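Local coordinates for protein pertussis toxin-like subunit ArtA (PDB 4Z9D) that probably transfers ADP-ribose from NAD to trimeric G proteins, as the enzymatic subunit of a pertussis-like AB5 toxin, at residues A[52-56]-A[57-61]. The protein carries 2 engineered substitutions. Sequence-based numbering, arbitrary orientation.
With NAD (nicotinamide-adenine-dinucleotide), chain F.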
loop_
_atom_site.group_PDB
_atom_site.type_symbol
_atom_site.label_atom_id
_atom_site.label_comp_id
_atom_site.label_asym_id
_atom_site.label_seq_id
_atom_site.Cartn_x
_atom_site.Cartn_y
_atom_site.Cartn_z
ATOM N N ALA A 52 0.405 -0.509 3.211
ATOM C CA ALA A 52 -0.397 0.291 2.289
ATOM C C ALA A 52 -0.269 -0.187 0.852
ATOM O O ALA A 52 0.827 -0.497 0.384
ATOM C CB ALA A 52 0.009 1.752 2.373
ATOM N N THR A 53 -1.394 -0.225 0.145
ATOM C CA THR A 53 -1.416 -0.514 -1.295
ATOM C C THR A 53 -2.461 0.377 -1.958
ATOM O O THR A 53 -3.222 1.057 -1.268
ATOM C CB THR A 53 -1.759 -1.996 -1.605
ATOM O OG1 THR A 53 -3.145 -2.237 -1.317
ATOM C CG2 THR A 53 -0.907 -2.966 -0.792
ATOM N N THR A 54 -2.499 0.392 -3.291
ATOM C CA THR A 54 -3.533 1.146 -3.990
ATOM C C THR A 54 -3.960 0.376 -5.228
ATOM O O THR A 54 -3.154 -0.342 -5.827
ATOM C CB THR A 54 -3.040 2.559 -4.423
ATOM O OG1 THR A 54 -4.057 3.224 -5.195
ATOM C CG2 THR A 54 -1.781 2.442 -5.282
ATOM N N THR A 55 -5.222 0.522 -5.615
ATOM C CA THR A 55 -5.702 -0.123 -6.836
ATOM C C THR A 55 -5.290 0.653 -8.080
ATOM O O THR A 55 -5.392 0.144 -9.201
ATOM C CB THR A 55 -7.226 -0.260 -6.856
ATOM O OG1 THR A 55 -7.827 1.033 -6.711
ATOM C CG2 THR A 55 -7.702 -1.189 -5.739
ATOM N N SER A 56 -4.847 1.891 -7.878
ATOM C CA SER A 56 -4.632 2.836 -8.973
ATOM C C SER A 56 -3.178 2.977 -9.442
ATOM O O SER A 56 -2.317 3.464 -8.708
ATOM C CB SER A 56 -5.174 4.207 -8.558
ATOM O OG SER A 56 -4.789 5.229 -9.460
ATOM N N LEU A 57 -2.923 2.555 -10.677
ATOM C CA LEU A 57 -1.623 2.700 -11.309
ATOM C C LEU A 57 -1.230 4.172 -11.380
ATOM O O LEU A 57 -0.083 4.548 -11.111
ATOM C CB LEU A 57 -1.662 2.109 -12.722
ATOM C CG LEU A 57 -0.415 2.318 -13.579
ATOM C CD1 LEU A 57 0.763 1.547 -12.995
ATOM C CD2 LEU A 57 -0.657 1.922 -15.032
ATOM N N ILE A 58 -2.215 5.003 -11.687
ATOM C CA ILE A 58 -1.991 6.437 -11.798
ATOM C C ILE A 58 -1.496 6.984 -10.474
ATOM O O ILE A 58 -0.549 7.779 -10.438
ATOM C CB ILE A 58 -3.273 7.169 -12.234
ATOM C CG1 ILE A 58 -3.510 6.918 -13.722
ATOM C CG2 ILE A 58 -3.163 8.665 -11.940
ATOM C CD1 ILE A 58 -4.922 7.186 -14.184
ATOM N N GLU A 59 -2.128 6.550 -9.383
ATOM C CA GLU A 59 -1.706 6.949 -8.044
ATOM C C GLU A 59 -0.282 6.530 -7.707
ATOM O O GLU A 59 0.404 7.249 -6.985
ATOM C CB GLU A 59 -2.656 6.398 -6.970
ATOM C CG GLU A 59 -3.983 7.159 -6.874
ATOM C CD GLU A 59 -4.865 6.695 -5.717
ATOM O OE1 GLU A 59 -4.450 5.765 -4.988
ATOM O OE2 GLU A 59 -5.968 7.271 -5.538
ATOM N N THR A 60 0.167 5.369 -8.187
ATOM C CA THR A 60 1.529 4.923 -7.855
ATOM C C THR A 60 2.608 5.891 -8.353
ATOM O O THR A 60 3.606 6.111 -7.660
ATOM C CB THR A 60 1.851 3.529 -8.411
ATOM O OG1 THR A 60 1.859 3.555 -9.847
ATOM C CG2 THR A 60 0.835 2.523 -7.911
ATOM N N TYR A 61 2.444 6.424 -9.563
ATOM C CA TYR A 61 3.417 7.399 -10.066
ATOM C C TYR A 61 3.511 8.645 -9.185
ATOM O O TYR A 61 4.598 9.215 -8.994
ATOM C CB TYR A 61 3.075 7.811 -11.497
ATOM C CG TYR A 61 3.291 6.704 -12.490
ATOM C CD1 TYR A 61 4.576 6.331 -12.868
ATOM C CD2 TYR A 61 2.216 6.015 -13.034
ATOM C CE1 TYR A 61 4.788 5.313 -13.782
ATOM C CE2 TYR A 61 2.414 4.989 -13.949
ATOM C CZ TYR A 61 3.703 4.646 -14.316
ATOM O OH TYR A 61 3.901 3.631 -15.218
HETATM P PA NAD F . 6.031 2.521 4.809
HETATM O O1A NAD F . 5.260 1.252 4.736
HETATM O O2A NAD F . 6.608 2.953 6.108
HETATM O O5B NAD F . 7.199 2.429 3.676
HETATM C C5B NAD F . 8.221 3.421 3.486
HETATM C C4B NAD F . 9.577 2.686 3.425
HETATM O O4B NAD F . 9.898 2.105 4.725
HETATM C C3B NAD F . 9.462 1.498 2.519
HETATM O O3B NAD F . 9.571 1.967 1.140
HETATM C C2B NAD F . 10.697 0.754 2.939
HETATM O O2B NAD F . 11.821 1.542 2.587
HETATM C C1B NAD F . 10.556 0.830 4.468
HETATM N N9A NAD F . 9.667 -0.167 5.164
HETATM C C8A NAD F . 8.346 -0.329 5.226
HETATM N N7A NAD F . 8.096 -1.362 6.035
HETATM C C5A NAD F . 9.260 -1.831 6.494
HETATM C C6A NAD F . 9.567 -2.841 7.328
HETATM N N6A NAD F . 8.549 -3.540 7.823
HETATM N N1A NAD F . 10.835 -3.144 7.651
HETATM C C2A NAD F . 11.859 -2.372 7.105
HETATM N N3A NAD F . 11.517 -1.327 6.236
HETATM C C4A NAD F . 10.227 -1.081 5.954
HETATM O O3 NAD F . 5.131 3.708 4.284
HETATM P PN NAD F . 4.247 3.629 2.921
HETATM O O1N NAD F . 3.693 2.260 2.731
HETATM O O2N NAD F . 4.992 4.297 1.832
HETATM O O5D NAD F . 3.034 4.548 3.386
HETATM C C5D NAD F . 3.229 5.885 3.864
HETATM C C4D NAD F . 1.966 6.711 3.603
HETATM O O4D NAD F . 1.679 6.513 2.175
HETATM C C3D NAD F . 0.755 6.167 4.385
HETATM O O3D NAD F . -0.198 7.207 4.631
HETATM C C2D NAD F . 0.190 5.221 3.344
HETATM O O2D NAD F . -1.191 4.901 3.622
HETATM C C1D NAD F . 0.332 6.020 2.055
HETATM N N1N NAD F . 0.179 5.101 0.871
HETATM C C2N NAD F . 1.302 4.409 0.350
HETATM C C3N NAD F . 1.196 3.517 -0.717
HETATM C C7N NAD F . 2.321 2.849 -1.235
HETATM O O7N NAD F . 2.190 2.234 -2.428
HETATM N N7N NAD F . 3.468 2.900 -0.552
HETATM C C4N NAD F . -0.062 3.306 -1.277
HETATM C C5N NAD F . -1.177 3.981 -0.782
HETATM C C6N NAD F . -1.078 4.864 0.289
HETATM O O HOH W 1 -5.335 1.150 -12.127
#
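The carboxylate of Glu59 is approached over one face by Thr54: OG1 lies 2.6 Å from OE1 and 40° above the carboxylate plane, donating its hydrogen there. The other oxygen, OE2, accepts from Asn117 ND2, so each oxygen has a partner and the group's rotation is restrained. The second flat group, the nicotinamide ring of NAD, has Ala52 CB over one face, 3.6 Å from C2N, while Thr53 O comes to the C5N edge from the same side as Ala52, out of the ring plane rather than in it.

Thr54 OG1 works twice. With chi1 at 176° it stands opposite the backbone N and faces down the chain. Thr54 OG1 also accepts from Ser56 N at 3.1 Å, closing an ST turn where strand 50-54 ends. Thr54 CG2 instead meets Thr60 CG2 at 3.7 Å.

Ser56 is the N-cap of helix 57-68. Ser56 OG accepts from Glu59 N at 3.0 Å with an N-H...O angle of 161°, and Glu59 CG packs against the same oxygen. Ser56 O takes Thr60 N, the first i to i+4 bond of the helix, and Thr60 OG1 adds a bond to Leu57 O at 2.5 Å, in the carbonyl plane. A water accepts from Leu57 N and donates to Thr55 O, bridging the turn.

The joint thus fixes the end of strand 50-54, whose Ala52 and Thr53 line the nicotinamide pocket; the strand probably corresponds to the one carrying the Ser-Thr-Ser motif in related toxins. The hydroxyl donated to OE1, the amide at OE2 and the nearby helix N-terminus would all be expected to stabilise a negatively charged Glu59.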